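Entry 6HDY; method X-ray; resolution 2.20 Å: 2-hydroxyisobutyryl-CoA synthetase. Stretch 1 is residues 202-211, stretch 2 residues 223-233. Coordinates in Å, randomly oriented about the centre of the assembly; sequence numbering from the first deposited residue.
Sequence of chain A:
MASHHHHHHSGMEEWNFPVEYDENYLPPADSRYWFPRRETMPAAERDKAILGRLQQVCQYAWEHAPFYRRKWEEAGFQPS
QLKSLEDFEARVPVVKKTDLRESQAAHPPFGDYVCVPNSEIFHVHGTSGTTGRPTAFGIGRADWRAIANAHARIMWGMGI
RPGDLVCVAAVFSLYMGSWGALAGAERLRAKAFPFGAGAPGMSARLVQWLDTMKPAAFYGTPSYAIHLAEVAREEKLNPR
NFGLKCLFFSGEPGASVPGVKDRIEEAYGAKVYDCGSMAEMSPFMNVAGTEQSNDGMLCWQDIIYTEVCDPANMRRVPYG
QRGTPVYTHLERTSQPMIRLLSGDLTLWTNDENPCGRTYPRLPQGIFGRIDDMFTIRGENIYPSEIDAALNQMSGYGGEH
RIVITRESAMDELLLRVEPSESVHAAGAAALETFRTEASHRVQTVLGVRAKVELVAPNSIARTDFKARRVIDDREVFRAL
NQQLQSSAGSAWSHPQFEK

Stretch 1 202-211: MSARLVQWLD
Stretch 2 (223-233) SYAIHLAEVAR

The most unusual feature of this contact is a small polar cluster set at one end of an otherwise apolar helix crossing. Ser203 OG lies 3.0 Å from Tyr224 OH, a hydrogen bond in which either hydroxyl could be the donor, and it is the sole direct hydrogen bond between the stretches. A water extends the cluster: it lies 2.7 Å from Ser203 OG and 2.8 Å from His227 NE2, and so bridges two side chains whose own separation, 4.2 Å from Ser203 OG to His227 NE2, is too long for a direct bond.

Both stretches are helical throughout. Residues 202-211 keep phi between -74° and -58° and psi between -47° and -36°; residues 223-233 keep phi between -70° and -54° and psi between -49° and -34°. Regular i to i+4 bonds support the assignment, among them Leu206 N to Met202 O at 2.8 Å, Leu210 N to Leu206 O at 2.8 Å, Leu228 N to Tyr224 O at 2.8 Å and Ala232 N to Leu228 O at 2.8 Å. The bond from Glu230 N to Ile226 O, at 3.5 Å, is weak.

The helix axes approach to 9.0 Å and cross at -79°, nearly perpendicular, so the contact is compact and buries 378 Å² in total. Three CA pairs fix the register: Ser203 CA to Leu228 CA at 6.4 Å, Ala204 CA to Val231 CA at 6.2 Å, and Val207 CA to Ala232 CA at 5.6 Å.

Two knobs interlock at the crossing. Ser203, with chi1 m (-48°) and its CA-to-CB bond toward the partner helix, sits among Tyr224, His227, Leu228 and Val231. Tyr224 (chi1 t, chi2 36°) and His227 (chi1 t, chi2 50°) start sideways, yet their ends come nearer to the first helix. Ser203 OG meets the tyrosine ring at its edge, near the ring plane, as expected for a partner of the phenolic oxygen.

In return, Leu228 (chi1 t at -155°, chi2 p at 59°) inserts among Ser203, Leu206, Val207 and Leu210. Its CD2 packs 3.8 Å from Leu206 CD2 and 3.7 Å from Leu210 CD1, whereas its CD1 lies 3.8 Å from Val207 CG1 and 3.8 Å from Ser203 O. Leu206 is t, p and Leu210 m, t; both have CA-to-CB bonds toward the second helix. Leu206 CD2 also reaches Tyr224 CE2 at 4.0 Å, giving the tyrosine apolar packing beside its hydrogen bond.

Val207 (chi1 m) points toward the other helix and packs closely against its backbone: Val207 CG1 is 3.6 Å from Leu228 O and 3.8 Å from Ala232 N. Val207 CG1 also lies 3.8 Å from Ala232 CB. Val231 (chi1 t) also points toward its partner, placing CG1 3.7 Å from Ser203 O and 3.8 Å from Ala204 N, with a looser approach of 4.3 Å to Val207 CG2. Ala204 directs its CB away, consistent with the marginal 4.5 Å from Ala204 CB to Val231 CG1.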

# COMPACT_ATOMS: atom_id res chain seq x y z
N MET A 202 -2.90 5.59 -11.72
CA MET A 202 -2.28 4.29 -11.44
C MET A 202 -2.49 3.24 -12.52
O MET A 202 -1.54 2.52 -12.86
CB MET A 202 -2.73 3.74 -10.09
CG MET A 202 -1.95 4.28 -8.93
SD MET A 202 -2.37 3.37 -7.41
CE MET A 202 -1.07 3.91 -6.38
N SER A 203 -3.73 3.10 -13.03
CA SER A 203 -4.11 2.08 -14.01
C SER A 203 -3.40 2.26 -15.34
O SER A 203 -2.97 1.27 -15.94
CB SER A 203 -5.62 2.08 -14.20
OG SER A 203 -6.27 2.07 -12.94
N ALA A 204 -3.25 3.52 -15.79
CA ALA A 204 -2.55 3.82 -17.04
C ALA A 204 -1.08 3.43 -16.89
O ALA A 204 -0.52 2.85 -17.81
CB ALA A 204 -2.68 5.30 -17.39
N ARG A 205 -0.49 3.67 -15.72
CA ARG A 205 0.90 3.31 -15.46
C ARG A 205 1.08 1.80 -15.27
O ARG A 205 2.05 1.24 -15.78
CB ARG A 205 1.46 4.12 -14.30
CG ARG A 205 1.81 5.55 -14.74
CD ARG A 205 2.62 6.35 -13.72
NE ARG A 205 1.87 6.57 -12.48
CZ ARG A 205 1.92 5.75 -11.44
NH1 ARG A 205 1.19 6.00 -10.36
NH2 ARG A 205 2.70 4.68 -11.46
N LEU A 206 0.12 1.13 -14.62
CA LEU A 206 0.13 -0.31 -14.39
C LEU A 206 0.20 -1.12 -15.66
O LEU A 206 0.97 -2.06 -15.72
CB LEU A 206 -1.09 -0.76 -13.55
CG LEU A 206 -1.14 -2.27 -13.14
CD1 LEU A 206 0.22 -2.76 -12.53
CD2 LEU A 206 -2.26 -2.50 -12.12
N VAL A 207 -0.64 -0.79 -16.65
CA VAL A 207 -0.67 -1.51 -17.92
C VAL A 207 0.72 -1.48 -18.59
O VAL A 207 1.17 -2.52 -19.07
CB VAL A 207 -1.84 -1.11 -18.87
CG1 VAL A 207 -3.18 -1.49 -18.26
CG2 VAL A 207 -1.81 0.38 -19.24
N GLN A 208 1.43 -0.33 -18.51
CA GLN A 208 2.81 -0.21 -19.01
C GLN A 208 3.73 -1.14 -18.23
O GLN A 208 4.52 -1.83 -18.86
CB GLN A 208 3.33 1.25 -18.94
CG GLN A 208 2.61 2.24 -19.87
CD GLN A 208 2.73 1.93 -21.37
OE1 GLN A 208 3.60 1.17 -21.84
NE2 GLN A 208 1.84 2.54 -22.15
N TRP A 209 3.60 -1.20 -16.86
CA TRP A 209 4.41 -2.09 -16.02
C TRP A 209 4.14 -3.55 -16.31
O TRP A 209 5.08 -4.34 -16.28
CB TRP A 209 4.24 -1.80 -14.51
CG TRP A 209 5.08 -0.65 -14.06
CD1 TRP A 209 4.77 0.67 -14.15
CD2 TRP A 209 6.38 -0.72 -13.47
NE1 TRP A 209 5.79 1.44 -13.65
CE2 TRP A 209 6.80 0.61 -13.23
CE3 TRP A 209 7.23 -1.77 -13.09
CZ2 TRP A 209 8.04 0.91 -12.66
CZ3 TRP A 209 8.44 -1.47 -12.50
CH2 TRP A 209 8.85 -0.14 -12.32
N LEU A 210 2.88 -3.93 -16.58
CA LEU A 210 2.50 -5.32 -16.90
C LEU A 210 3.04 -5.74 -18.27
O LEU A 210 3.42 -6.90 -18.45
CB LEU A 210 0.98 -5.50 -16.85
CG LEU A 210 0.26 -5.15 -15.54
CD1 LEU A 210 -1.23 -5.05 -15.76
CD2 LEU A 210 0.55 -6.15 -14.44
N ASP A 211 3.06 -4.80 -19.24
CA ASP A 211 3.59 -5.02 -20.58
C ASP A 211 5.11 -5.19 -20.51
O ASP A 211 5.64 -6.07 -21.17
CB ASP A 211 3.22 -3.85 -21.51
CG ASP A 211 3.49 -4.10 -22.99
OD1 ASP A 211 2.69 -4.82 -23.63
OD2 ASP A 211 4.48 -3.54 -23.52
N SER A 223 -13.64 -6.88 -10.73
CA SER A 223 -14.02 -5.58 -11.30
C SER A 223 -12.79 -4.85 -11.83
O SER A 223 -12.84 -4.32 -12.94
CB SER A 223 -14.68 -4.69 -10.26
OG SER A 223 -15.97 -5.17 -9.95
N TYR A 224 -11.71 -4.80 -11.03
CA TYR A 224 -10.48 -4.14 -11.45
C TYR A 224 -9.87 -4.76 -12.69
O TYR A 224 -9.47 -4.02 -13.59
CB TYR A 224 -9.44 -4.04 -10.33
CG TYR A 224 -8.31 -3.10 -10.71
CD1 TYR A 224 -8.55 -1.95 -11.47
CD2 TYR A 224 -7.01 -3.34 -10.29
CE1 TYR A 224 -7.53 -1.07 -11.79
CE2 TYR A 224 -5.97 -2.47 -10.63
CZ TYR A 224 -6.24 -1.34 -11.38
OH TYR A 224 -5.23 -0.47 -11.71
N ALA A 225 -9.79 -6.10 -12.76
CA ALA A 225 -9.28 -6.80 -13.94
C ALA A 225 -10.04 -6.34 -15.24
O ALA A 225 -9.41 -6.03 -16.24
CB ALA A 225 -9.42 -8.29 -13.74
N ILE A 226 -11.38 -6.22 -15.17
CA ILE A 226 -12.18 -5.76 -16.30
C ILE A 226 -11.80 -4.32 -16.65
O ILE A 226 -11.54 -4.03 -17.83
CB ILE A 226 -13.73 -5.96 -16.10
CG1 ILE A 226 -14.11 -7.44 -16.25
CG2 ILE A 226 -14.56 -5.12 -17.11
CD1 ILE A 226 -15.08 -7.91 -15.23
N HIS A 227 -11.74 -3.42 -15.64
CA HIS A 227 -11.41 -2.01 -15.86
C HIS A 227 -10.02 -1.82 -16.47
O HIS A 227 -9.85 -1.00 -17.38
CB HIS A 227 -11.59 -1.18 -14.58
CG HIS A 227 -11.10 0.24 -14.68
ND1 HIS A 227 -11.48 1.06 -15.74
CD2 HIS A 227 -10.29 0.94 -13.85
CE1 HIS A 227 -10.89 2.22 -15.51
NE2 HIS A 227 -10.16 2.20 -14.40
N LEU A 228 -9.05 -2.61 -15.99
CA LEU A 228 -7.67 -2.60 -16.46
C LEU A 228 -7.53 -2.98 -17.94
O LEU A 228 -6.68 -2.41 -18.62
CB LEU A 228 -6.81 -3.48 -15.53
CG LEU A 228 -5.33 -3.18 -15.45
CD1 LEU A 228 -5.08 -1.75 -14.97
CD2 LEU A 228 -4.63 -4.17 -14.56
N ALA A 229 -8.39 -3.90 -18.47
CA ALA A 229 -8.37 -4.29 -19.89
C ALA A 229 -8.83 -3.13 -20.80
O ALA A 229 -8.29 -2.94 -21.89
CB ALA A 229 -9.23 -5.53 -20.13
N GLU A 230 -9.81 -2.33 -20.30
CA GLU A 230 -10.32 -1.15 -21.01
C GLU A 230 -9.23 -0.11 -21.00
O GLU A 230 -9.00 0.53 -22.02
CB GLU A 230 -11.57 -0.57 -20.36
CG GLU A 230 -12.77 -1.50 -20.31
CD GLU A 230 -13.88 -1.03 -19.40
OE1 GLU A 230 -15.05 -1.43 -19.63
OE2 GLU A 230 -13.60 -0.26 -18.45
N VAL A 231 -8.52 0.04 -19.86
CA VAL A 231 -7.39 0.96 -19.77
C VAL A 231 -6.25 0.50 -20.71
O VAL A 231 -5.71 1.34 -21.44
CB VAL A 231 -6.93 1.22 -18.31
CG1 VAL A 231 -5.68 2.10 -18.28
CG2 VAL A 231 -8.05 1.87 -17.51
N ALA A 232 -5.93 -0.83 -20.75
CA ALA A 232 -4.89 -1.39 -21.62
C ALA A 232 -5.22 -1.06 -23.07
O ALA A 232 -4.37 -0.53 -23.79
CB ALA A 232 -4.79 -2.90 -21.44
N ARG A 233 -6.49 -1.29 -23.47
CA ARG A 233 -6.92 -0.99 -24.82
C ARG A 233 -6.92 0.52 -25.09
O ARG A 233 -6.30 0.91 -26.07
CB ARG A 233 -8.25 -1.69 -25.14
CG ARG A 233 -8.09 -3.22 -25.18
CD ARG A 233 -9.34 -3.94 -25.61
NE ARG A 233 -10.39 -3.92 -24.59
CZ ARG A 233 -10.61 -4.90 -23.72
NH1 ARG A 233 -9.87 -6.00 -23.75
NH2 ARG A 233 -11.58 -4.79 -22.82
O HOH W 1 -8.61 3.18 -12.32